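Local structure of transcription regulator AsnC/Lrp ligand binding domain-containing protein (Sulfolobus tokodaii, 2ZBC) at residues A2-T10 and V37-S48; E17-V28 and F55-V66. The protein probably senses amino acids as a stand-alone regulatory (RAM) module of the Lrp/AsnC family, binding isoleucine between subunits of its oligomer. All coordinates share one frame; numbering follows the deposited sequence.

Contact 1 of 2, residues A2-T10 and V37-S48; sequences ASAIVLINT and VYDIVVKVEADS. With ILE (isoleucine), chain J.
Leu7 lies against Tyr38 where strands 3-10 and 40-45 run antiparallel, their axes 4.7 Å apart at closest approach and 159° between directions. The methyl CD1 of Leu7 stands over the centre of the Tyr38 ring, 3.9 Å from its centroid and 12° off the normal, a CH-pi contact; Val37 CG1 covers the opposite face near the rim. The middle is packed tightly. Val6 and Val42 form a hydrogen-bonded pair, with Val42 CG2 3.5 Å from Val6 CB because chi1 of -72° sets that methyl between the backbone N and the carbonyl carbon. On the other face Ile5 CD1 rests on Lys43 CG at 3.5 Å. A classic beta bulge interrupts the regular pairing: Asp39 and Ile40 both face Ile8, whose O accepts from both of their amides. Just beyond it, the carboxylate of Asp39 is shared. OD2 takes the amide of Thr10 at 2.9 Å through its anti lone pair and a salt bridge from Arg61 of a neighbouring subunit, while OD1 accepts from N of the bound isoleucine at 2.8 Å; partners on both oxygens probably limit its rotation. The opposite end is looser and more open to solvent, and polar. There Ser3 OG donates to Glu45 OE1 at 2.6 Å, met on the syn side, somewhat out of the carboxylate plane; the bend at Glu45 chi2 brings the carboxylate back to the serine. Strands 3-10 and 40-45 are the central pair of the ferredoxin-like RAM fold. Strands 28-34 and 66-75 flank them, helices 15-22 and 49-60 cover the face of Val6, Ile8, Ile40 and Val42, and a second subunit packs its own Leu7 and Met72 on the face of Leu7, Tyr38 and Val41.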
loop_
_atom_site.group_PDB
_atom_site.type_symbol
_atom_site.label_atom_id
_atom_site.label_comp_id
_atom_site.label_asym_id
_atom_site.label_seq_id
_atom_site.Cartn_x
_atom_site.Cartn_y
_atom_site.Cartn_z
ATOM N N ALA A 2 23.390 16.832 1.971
ATOM C CA ALA A 2 22.247 15.873 2.269
ATOM C C ALA A 2 21.686 15.372 0.924
ATOM O O ALA A 2 21.567 16.179 -0.005
ATOM C CB ALA A 2 21.195 16.589 2.992
ATOM N N SER A 3 21.378 14.066 0.827
ATOM C CA SER A 3 20.961 13.406 -0.400
ATOM C C SER A 3 19.678 12.610 -0.143
ATOM O O SER A 3 19.506 11.996 0.902
ATOM C CB SER A 3 22.037 12.433 -0.881
ATOM O OG SER A 3 23.351 13.048 -0.940
ATOM N N ALA A 4 18.810 12.608 -1.139
ATOM C CA ALA A 4 17.627 11.859 -1.031
ATOM C C ALA A 4 17.051 11.608 -2.443
ATOM O O ALA A 4 17.366 12.319 -3.398
ATOM C CB ALA A 4 16.653 12.575 -0.150
ATOM N N ILE A 5 16.230 10.595 -2.524
ATOM C CA ILE A 5 15.454 10.339 -3.707
ATOM C C ILE A 5 14.013 10.543 -3.347
ATOM O O ILE A 5 13.565 9.959 -2.345
ATOM C CB ILE A 5 15.684 8.930 -4.131
ATOM C CG1 ILE A 5 17.124 8.655 -4.514
ATOM C CG2 ILE A 5 14.764 8.536 -5.336
ATOM C CD1 ILE A 5 17.549 9.299 -5.690
ATOM N N VAL A 6 13.290 11.397 -4.110
ATOM C CA VAL A 6 11.922 11.730 -3.809
ATOM C C VAL A 6 11.011 11.176 -4.898
ATOM O O VAL A 6 11.226 11.434 -6.077
ATOM C CB VAL A 6 11.720 13.249 -3.704
ATOM C CG1 VAL A 6 10.329 13.573 -3.284
ATOM C CG2 VAL A 6 12.715 13.860 -2.671
ATOM N N LEU A 7 10.028 10.397 -4.489
ATOM C CA LEU A 7 9.045 9.829 -5.410
ATOM C C LEU A 7 7.805 10.762 -5.397
ATOM O O LEU A 7 7.220 11.042 -4.329
ATOM C CB LEU A 7 8.645 8.414 -4.987
ATOM C CG LEU A 7 9.841 7.460 -4.769
ATOM C CD1 LEU A 7 9.438 6.164 -4.165
ATOM C CD2 LEU A 7 10.556 7.276 -6.096
ATOM N N ILE A 8 7.429 11.279 -6.550
ATOM C CA ILE A 8 6.375 12.298 -6.591
ATOM C C ILE A 8 5.171 11.703 -7.293
ATOM O O ILE A 8 5.338 11.055 -8.321
ATOM C CB ILE A 8 6.892 13.498 -7.345
ATOM C CG1 ILE A 8 8.084 14.139 -6.601
ATOM C CG2 ILE A 8 5.838 14.555 -7.442
ATOM C CD1 ILE A 8 8.722 15.226 -7.416
ATOM N N ASN A 9 3.968 11.965 -6.781
ATOM C CA ASN A 9 2.733 11.706 -7.511
ATOM C C ASN A 9 2.167 13.037 -7.803
ATOM O O ASN A 9 2.098 13.910 -6.903
ATOM C CB ASN A 9 1.688 10.861 -6.743
ATOM C CG ASN A 9 2.006 9.352 -6.815
ATOM O OD1 ASN A 9 1.450 8.558 -7.658
ATOM N ND2 ASN A 9 2.873 8.943 -5.918
ATOM N N THR A 10 1.676 13.194 -9.032
ATOM C CA THR A 10 1.056 14.469 -9.445
ATOM C C THR A 10 -0.466 14.297 -9.567
ATOM O O THR A 10 -0.953 13.182 -9.536
ATOM C CB THR A 10 1.575 14.934 -10.811
ATOM O OG1 THR A 10 1.242 14.000 -11.846
ATOM C CG2 THR A 10 3.086 14.991 -10.822
ATOM N N VAL A 37 3.386 3.054 -10.014
ATOM C CA VAL A 37 2.648 3.664 -8.916
ATOM C C VAL A 37 3.049 5.117 -8.526
ATOM O O VAL A 37 2.276 5.843 -7.929
ATOM C CB VAL A 37 2.548 2.686 -7.757
ATOM C CG1 VAL A 37 3.775 2.587 -6.992
ATOM C CG2 VAL A 37 1.322 3.043 -6.876
ATOM N N TYR A 38 4.244 5.525 -8.897
ATOM C CA TYR A 38 4.711 6.900 -8.791
ATOM C C TYR A 38 4.918 7.477 -10.205
ATOM O O TYR A 38 4.978 6.730 -11.206
ATOM C CB TYR A 38 6.074 6.943 -7.982
ATOM C CG TYR A 38 6.002 6.168 -6.719
ATOM C CD1 TYR A 38 5.378 6.684 -5.603
ATOM C CD2 TYR A 38 6.550 4.892 -6.638
ATOM C CE1 TYR A 38 5.308 5.959 -4.482
ATOM C CE2 TYR A 38 6.478 4.165 -5.510
ATOM C CZ TYR A 38 5.840 4.693 -4.434
ATOM O OH TYR A 38 5.732 3.874 -3.331
ATOM N N ASP A 39 4.950 8.801 -10.279
ATOM C CA ASP A 39 4.921 9.511 -11.510
ATOM C C ASP A 39 6.227 10.163 -11.855
ATOM O O ASP A 39 6.574 10.199 -13.056
ATOM C CB ASP A 39 3.932 10.599 -11.434
ATOM C CG ASP A 39 2.505 10.051 -11.199
ATOM O OD1 ASP A 39 2.256 8.909 -11.629
ATOM O OD2 ASP A 39 1.667 10.704 -10.551
ATOM N N ILE A 40 6.934 10.673 -10.844
ATOM C CA ILE A 40 8.262 11.254 -11.075
ATOM C C ILE A 40 9.236 10.866 -9.967
ATOM O O ILE A 40 8.851 10.744 -8.789
ATOM C CB ILE A 40 8.151 12.783 -11.043
ATOM C CG1 ILE A 40 7.211 13.325 -12.127
ATOM C CG2 ILE A 40 9.491 13.465 -11.092
ATOM C CD1 ILE A 40 6.995 14.811 -12.090
ATOM N N VAL A 41 10.505 10.681 -10.356
ATOM C CA VAL A 41 11.581 10.288 -9.421
ATOM C C VAL A 41 12.566 11.419 -9.536
ATOM O O VAL A 41 12.961 11.754 -10.616
ATOM C CB VAL A 41 12.258 8.957 -9.782
ATOM C CG1 VAL A 41 13.477 8.748 -8.871
ATOM C CG2 VAL A 41 11.334 7.824 -9.779
ATOM N N VAL A 42 12.912 12.057 -8.437
ATOM C CA VAL A 42 13.972 13.053 -8.456
ATOM C C VAL A 42 15.081 12.653 -7.505
ATOM O O VAL A 42 14.821 12.039 -6.460
ATOM C CB VAL A 42 13.493 14.477 -8.055
ATOM C CG1 VAL A 42 12.634 15.114 -9.144
ATOM C CG2 VAL A 42 12.807 14.499 -6.810
ATOM N N LYS A 43 16.309 12.936 -7.878
ATOM C CA LYS A 43 17.412 12.939 -6.896
ATOM C C LYS A 43 17.635 14.356 -6.422
ATOM O O LYS A 43 17.747 15.285 -7.217
ATOM C CB LYS A 43 18.664 12.344 -7.510
ATOM C CG LYS A 43 19.735 11.988 -6.441
ATOM C CD LYS A 43 20.659 10.920 -7.048
ATOM C CE LYS A 43 22.086 11.194 -6.805
ATOM N NZ LYS A 43 22.394 11.330 -5.420
ATOM N N VAL A 44 17.676 14.558 -5.120
ATOM C CA VAL A 44 17.838 15.874 -4.567
ATOM C C VAL A 44 19.146 15.868 -3.828
ATOM O O VAL A 44 19.402 14.965 -3.109
ATOM C CB VAL A 44 16.738 16.204 -3.578
ATOM C CG1 VAL A 44 17.037 17.500 -2.865
ATOM C CG2 VAL A 44 15.416 16.240 -4.278
ATOM N N GLU A 45 19.995 16.832 -4.102
ATOM C CA GLU A 45 21.215 17.059 -3.314
ATOM C C GLU A 45 21.131 18.459 -2.738
ATOM O O GLU A 45 20.946 19.441 -3.484
ATOM C CB GLU A 45 22.442 16.911 -4.240
ATOM C CG GLU A 45 23.828 17.172 -3.598
ATOM C CD GLU A 45 24.269 16.144 -2.553
ATOM O OE1 GLU A 45 23.865 14.931 -2.678
ATOM O OE2 GLU A 45 25.002 16.583 -1.590
ATOM N N ALA A 46 21.147 18.580 -1.416
ATOM C CA ALA A 46 21.131 19.879 -0.836
ATOM C C ALA A 46 22.353 19.973 0.132
ATOM O O ALA A 46 22.980 18.976 0.498
ATOM C CB ALA A 46 19.858 20.165 -0.112
ATOM N N ASP A 47 22.602 21.184 0.529
ATOM C CA ASP A 47 23.821 21.533 1.260
ATOM C C ASP A 47 23.702 21.015 2.696
ATOM O O ASP A 47 24.699 20.698 3.361
ATOM C CB ASP A 47 23.968 23.065 1.268
ATOM C CG ASP A 47 24.480 23.635 -0.028
ATOM O OD1 ASP A 47 24.982 22.948 -0.930
ATOM O OD2 ASP A 47 24.425 24.828 -0.187
ATOM N N SER A 48 22.482 20.917 3.209
ATOM C CA SER A 48 22.245 20.444 4.562
ATOM C C SER A 48 20.892 19.746 4.672
ATOM O O SER A 48 20.052 19.920 3.731
ATOM C CB SER A 48 22.196 21.656 5.484
ATOM O OG SER A 48 21.131 22.472 5.130
HETATM N N ILE J . 2.928 6.834 -13.304
HETATM C CA ILE J . 1.767 7.062 -14.228
HETATM C C ILE J . 1.216 5.806 -14.761
HETATM O O ILE J . 1.897 4.771 -14.589
HETATM C CB ILE J . 2.101 8.056 -15.352
HETATM C CG1 ILE J . 3.003 7.460 -16.453
HETATM C CG2 ILE J . 2.641 9.302 -14.790
HETATM C CD1 ILE J . 3.184 8.391 -17.668
HETATM O OXT ILE J . 0.086 5.912 -15.258
#

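Contact 2 of 2, residues E17-V28 and F55-V66. With ILE (isoleucine), chain I.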
loop_
_atom_site.group_PDB
_atom_site.type_symbol
_atom_site.label_atom_id
_atom_site.label_comp_id
_atom_site.label_asym_id
_atom_site.label_seq_id
_atom_site.Cartn_x
_atom_site.Cartn_y
_atom_site.Cartn_z
ATOM N N GLU A 17 4.295 18.930 -16.671
ATOM C CA GLU A 17 4.393 20.331 -16.242
ATOM C C GLU A 17 5.255 20.339 -14.989
ATOM O O GLU A 17 6.150 21.173 -14.836
ATOM C CB GLU A 17 3.043 20.952 -15.948
ATOM C CG GLU A 17 2.233 21.296 -17.197
ATOM C CD GLU A 17 0.849 21.781 -16.821
ATOM O OE1 GLU A 17 0.724 22.815 -16.122
ATOM O OE2 GLU A 17 -0.091 21.128 -17.237
ATOM N N VAL A 18 5.021 19.350 -14.119
ATOM C CA VAL A 18 5.848 19.252 -12.934
ATOM C C VAL A 18 7.305 18.942 -13.278
ATOM O O VAL A 18 8.240 19.506 -12.699
ATOM C CB VAL A 18 5.253 18.239 -11.894
ATOM C CG1 VAL A 18 6.252 18.055 -10.667
ATOM C CG2 VAL A 18 3.897 18.680 -11.397
ATOM N N PHE A 19 7.533 18.009 -14.173
ATOM C CA PHE A 19 8.895 17.644 -14.623
ATOM C C PHE A 19 9.627 18.901 -15.147
ATOM O O PHE A 19 10.765 19.185 -14.744
ATOM C CB PHE A 19 8.798 16.553 -15.736
ATOM C CG PHE A 19 10.087 16.314 -16.480
ATOM C CD1 PHE A 19 10.944 15.269 -16.127
ATOM C CD2 PHE A 19 10.457 17.126 -17.536
ATOM C CE1 PHE A 19 12.125 15.077 -16.806
ATOM C CE2 PHE A 19 11.633 16.937 -18.232
ATOM C CZ PHE A 19 12.458 15.889 -17.886
ATOM N N GLU A 20 8.933 19.684 -15.962
ATOM C CA GLU A 20 9.469 20.951 -16.475
ATOM C C GLU A 20 9.913 21.927 -15.349
ATOM O O GLU A 20 10.955 22.513 -15.463
ATOM C CB GLU A 20 8.446 21.624 -17.392
ATOM C CG GLU A 20 8.747 23.047 -17.925
ATOM C CD GLU A 20 7.688 23.529 -18.980
ATOM O OE1 GLU A 20 6.390 23.488 -18.744
ATOM O OE2 GLU A 20 8.180 23.931 -20.084
ATOM N N ARG A 21 9.123 22.054 -14.281
ATOM C CA ARG A 21 9.472 22.918 -13.149
ATOM C C ARG A 21 10.720 22.383 -12.492
ATOM O O ARG A 21 11.696 23.129 -12.233
ATOM C CB ARG A 21 8.366 22.939 -12.129
ATOM C CG ARG A 21 7.060 23.649 -12.640
ATOM C CD ARG A 21 5.943 23.759 -11.583
ATOM N NE ARG A 21 4.714 24.264 -12.189
ATOM C CZ ARG A 21 4.498 25.566 -12.372
ATOM N NH1 ARG A 21 5.369 26.485 -11.904
ATOM N NH2 ARG A 21 3.400 25.941 -12.936
ATOM N N LEU A 22 10.719 21.053 -12.266
ATOM C CA LEU A 22 11.805 20.441 -11.549
ATOM C C LEU A 22 13.159 20.627 -12.226
ATOM O O LEU A 22 14.205 20.821 -11.504
ATOM C CB LEU A 22 11.546 18.982 -11.181
ATOM C CG LEU A 22 10.487 18.781 -10.108
ATOM C CD1 LEU A 22 9.961 17.307 -10.220
ATOM C CD2 LEU A 22 10.920 19.160 -8.687
ATOM N N LYS A 23 13.177 20.577 -13.552
ATOM C CA LYS A 23 14.433 20.702 -14.334
ATOM C C LYS A 23 15.272 21.922 -13.962
ATOM O O LYS A 23 16.496 21.882 -14.094
ATOM C CB LYS A 23 14.174 20.917 -15.857
ATOM C CG LYS A 23 13.476 19.879 -16.552
ATOM C CD LYS A 23 13.490 20.074 -18.125
ATOM C CE LYS A 23 13.231 21.521 -18.625
ATOM N NZ LYS A 23 12.632 21.614 -20.041
ATOM N N SER A 24 14.623 23.001 -13.540
ATOM C CA SER A 24 15.264 24.320 -13.384
ATOM C C SER A 24 15.858 24.510 -12.018
ATOM O O SER A 24 16.532 25.499 -11.759
ATOM C CB SER A 24 14.250 25.443 -13.590
ATOM O OG SER A 24 13.975 25.458 -14.959
HETATM N N MSE A 25 15.628 23.561 -11.134
HETATM C CA MSE A 25 16.040 23.780 -9.743
HETATM C C MSE A 25 17.410 23.061 -9.529
HETATM O O MSE A 25 17.578 21.914 -9.944
HETATM C CB MSE A 25 14.925 23.338 -8.816
HETATM C CG MSE A 25 13.561 24.401 -8.616
HETATM SE SE MSE A 25 12.356 23.002 -8.139
HETATM C CE MSE A 25 13.193 21.479 -8.422
ATOM N N SER A 26 18.386 23.795 -8.958
ATOM C CA SER A 26 19.768 23.320 -8.734
ATOM C C SER A 26 19.860 22.107 -7.795
ATOM O O SER A 26 20.762 21.302 -7.877
ATOM C CB SER A 26 20.617 24.484 -8.152
ATOM O OG SER A 26 20.721 25.532 -9.135
ATOM N N GLU A 27 18.949 22.016 -6.843
ATOM C CA GLU A 27 18.932 20.901 -5.898
ATOM C C GLU A 27 18.528 19.579 -6.550
ATOM O O GLU A 27 18.772 18.486 -5.968
ATOM C CB GLU A 27 17.966 21.196 -4.766
ATOM C CG GLU A 27 18.309 22.446 -3.953
ATOM C CD GLU A 27 17.673 23.746 -4.438
ATOM O OE1 GLU A 27 17.177 23.776 -5.603
ATOM O OE2 GLU A 27 17.664 24.719 -3.634
ATOM N N VAL A 28 17.859 19.661 -7.723
ATOM C CA VAL A 28 17.421 18.497 -8.446
ATOM C C VAL A 28 18.541 18.106 -9.395
ATOM O O VAL A 28 18.736 18.786 -10.391
ATOM C CB VAL A 28 16.134 18.807 -9.253
ATOM C CG1 VAL A 28 15.869 17.717 -10.210
ATOM C CG2 VAL A 28 14.998 18.981 -8.336
ATOM N N PHE A 55 13.401 22.579 0.975
ATOM C CA PHE A 55 13.182 22.320 -0.406
ATOM C C PHE A 55 12.012 21.372 -0.647
ATOM O O PHE A 55 11.219 21.637 -1.554
ATOM C CB PHE A 55 14.428 21.766 -1.056
ATOM C CG PHE A 55 14.297 21.540 -2.520
ATOM C CD1 PHE A 55 14.222 22.596 -3.391
ATOM C CD2 PHE A 55 14.361 20.274 -3.027
ATOM C CE1 PHE A 55 14.084 22.364 -4.803
ATOM C CE2 PHE A 55 14.194 20.042 -4.405
ATOM C CZ PHE A 55 14.110 21.095 -5.276
ATOM N N VAL A 56 11.977 20.249 0.078
ATOM C CA VAL A 56 10.908 19.311 -0.035
ATOM C C VAL A 56 9.582 19.946 0.377
ATOM O O VAL A 56 8.588 19.836 -0.362
ATOM C CB VAL A 56 11.172 17.973 0.800
ATOM C CG1 VAL A 56 9.997 17.063 0.773
ATOM C CG2 VAL A 56 12.365 17.283 0.302
ATOM N N THR A 57 9.520 20.589 1.535
ATOM C CA THR A 57 8.267 21.122 2.039
ATOM C C THR A 57 7.845 22.386 1.300
ATOM O O THR A 57 6.705 22.477 0.841
ATOM C CB THR A 57 8.343 21.488 3.549
ATOM O OG1 THR A 57 8.379 20.282 4.261
ATOM C CG2 THR A 57 7.096 22.163 4.036
ATOM N N ASN A 58 8.799 23.295 1.077
ATOM C CA ASN A 58 8.450 24.619 0.585
ATOM C C ASN A 58 8.551 24.888 -0.905
ATOM O O ASN A 58 8.106 25.919 -1.362
ATOM C CB ASN A 58 9.062 25.761 1.502
ATOM C CG ASN A 58 8.528 25.689 2.935
ATOM O OD1 ASN A 58 9.281 25.626 3.909
ATOM N ND2 ASN A 58 7.262 25.686 3.063
ATOM N N THR A 59 9.173 23.995 -1.645
ATOM C CA THR A 59 9.257 24.071 -3.084
ATOM C C THR A 59 8.548 22.890 -3.625
ATOM O O THR A 59 7.447 23.072 -4.105
ATOM C CB THR A 59 10.711 24.188 -3.570
ATOM O OG1 THR A 59 11.299 25.361 -2.949
ATOM C CG2 THR A 59 10.803 24.406 -4.987
ATOM N N ILE A 60 9.077 21.670 -3.489
ATOM C CA ILE A 60 8.509 20.541 -4.250
ATOM C C ILE A 60 7.033 20.356 -3.885
ATOM O O ILE A 60 6.147 20.299 -4.797
ATOM C CB ILE A 60 9.238 19.159 -4.009
ATOM C CG1 ILE A 60 10.712 19.166 -4.363
ATOM C CG2 ILE A 60 8.572 18.052 -4.905
ATOM C CD1 ILE A 60 11.340 17.779 -4.303
ATOM N N ARG A 61 6.760 20.252 -2.575
ATOM C CA ARG A 61 5.383 20.058 -2.098
ATOM C C ARG A 61 4.406 21.245 -2.242
ATOM O O ARG A 61 3.232 21.131 -1.840
ATOM C CB ARG A 61 5.352 19.547 -0.648
ATOM C CG ARG A 61 5.886 18.150 -0.572
ATOM C CD ARG A 61 6.170 17.624 0.781
ATOM N NE ARG A 61 5.070 17.503 1.690
ATOM C CZ ARG A 61 4.221 16.493 1.722
ATOM N NH1 ARG A 61 4.337 15.480 0.877
ATOM N NH2 ARG A 61 3.284 16.482 2.638
ATOM N N LYS A 62 4.918 22.385 -2.697
ATOM C CA LYS A 62 4.080 23.509 -3.043
ATOM C C LYS A 62 3.952 23.739 -4.541
ATOM O O LYS A 62 3.293 24.693 -4.940
ATOM C CB LYS A 62 4.550 24.731 -2.264
ATOM C CG LYS A 62 4.166 24.560 -0.781
ATOM C CD LYS A 62 4.528 25.710 0.128
ATOM C CE LYS A 62 4.081 25.522 1.610
ATOM N NZ LYS A 62 2.746 26.235 1.882
ATOM N N LEU A 63 4.589 22.943 -5.378
ATOM C CA LEU A 63 4.495 23.160 -6.815
ATOM C C LEU A 63 3.092 22.815 -7.290
ATOM O O LEU A 63 2.524 21.795 -6.853
ATOM C CB LEU A 63 5.467 22.268 -7.573
ATOM C CG LEU A 63 6.989 22.513 -7.387
ATOM C CD1 LEU A 63 7.720 21.516 -8.194
ATOM C CD2 LEU A 63 7.431 23.972 -7.693
ATOM N N PRO A 64 2.541 23.612 -8.196
ATOM C CA PRO A 64 1.270 23.238 -8.864
ATOM C C PRO A 64 1.306 21.847 -9.392
ATOM O O PRO A 64 2.232 21.418 -10.071
ATOM C CB PRO A 64 1.176 24.222 -10.024
ATOM C CG PRO A 64 1.942 25.475 -9.492
ATOM C CD PRO A 64 3.112 24.836 -8.760
ATOM N N LYS A 65 0.293 21.119 -8.970
ATOM C CA LYS A 65 -0.062 19.792 -9.458
ATOM C C LYS A 65 0.748 18.740 -8.775
ATOM O O LYS A 65 0.580 17.578 -9.099
ATOM C CB LYS A 65 0.007 19.711 -10.998
ATOM C CG LYS A 65 -0.848 20.846 -11.666
ATOM C CD LYS A 65 -1.269 20.532 -13.124
ATOM C CE LYS A 65 -2.246 21.566 -13.678
ATOM N NZ LYS A 65 -2.254 21.528 -15.183
ATOM N N VAL A 66 1.584 19.075 -7.780
ATOM C CA VAL A 66 2.122 17.998 -6.960
ATOM C C VAL A 66 1.045 17.564 -5.944
ATOM O O VAL A 66 0.522 18.334 -5.155
ATOM C CB VAL A 66 3.504 18.417 -6.292
ATOM C CG1 VAL A 66 3.880 17.523 -5.241
ATOM C CG2 VAL A 66 4.524 18.501 -7.321
HETATM N N ILE I . 6.709 12.856 4.331
HETATM C CA ILE I . 6.957 13.777 3.178
HETATM C C ILE I . 8.061 13.262 2.231
HETATM O O ILE I . 8.678 12.229 2.621
HETATM C CB ILE I . 7.348 15.154 3.680
HETATM C CG1 ILE I . 8.757 15.169 4.262
HETATM C CG2 ILE I . 6.434 15.542 4.806
HETATM C CD1 ILE I . 9.114 16.508 4.807
HETATM O OXT ILE I . 8.279 13.882 1.130
HETATM O O HOH W 1 3.087 21.976 -12.590
#
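Segments 17-28 and 55-66 each begin in a helix and include type I beta turns, Leu22 to Met25 and Ile60 to Leu63, with closest CA pairs ranging from 6.9 Å (Val18 and Lys65) to 9.5 Å (Met25 and Thr59). A wider pi-type turn spans 56-60, and Phe55 O accepts from the amides of Thr59 and Ile60. Phe55 carries one end of the contact. With CG anti to the backbone N (chi1 -177°), its ring reaches under Glu27, whose CB sits 3.9 Å from the centroid and 9° off the normal, a CH-pi contact. The selenomethionine Met25 comes to the ring edge: its CE lies in the ring plane and its SE 4.9 Å from the centroid, a Met-aromatic contact, while SE meets Thr59 CG2 tip to tip. Helices 15-22 and 49-60 cover one face of the sheet in the alpha/beta sandwich of the RAM domain; Leu22 CD2 touches Leu63 CD1 at 4.0 Å, tying the first helix to the Ile60 to Leu63 turn. Val18 CG1 meets Val66 CG2 at 3.8 Å, crossing at about a right angle. Pro64 CG covers one face of the Arg21 guanidinium, and a water in that group's plane accepts from Arg21 NE and donates to Pro64 O. Lys65 NZ forms a salt bridge to Glu17 OE2 at 3.0 Å, approaching on the syn side but 28° out of the carboxylate plane. Earlier in segment 55-66, Arg61 lays a guanidinium face against CG2 of a bound isoleucine, and its NE makes a salt bridge with Glu15 of a fourth subunit.

In the fold
Contact 1 is the buried middle of the sheet, its centre about 3 Å from the centre of the chain; the centre of contact 2 lies about 7 Å from the chain centre, and that contact is only partly buried. Regular backbone hydrogen bonds hold contact 1, whereas contact 2 has no backbone bond between its segments and relies on side chains, a salt bridge and a water. They meet where the helices settle on the strands: Val18 CG1 packs on Ile40 CD1 at 3.6 Å, and Leu22 CD1 on Val42 CG1 at 3.6 Å. Each contributes to isoleucine pockets completed by another subunit, Asp39 from contact 1 and Arg61 from contact 2.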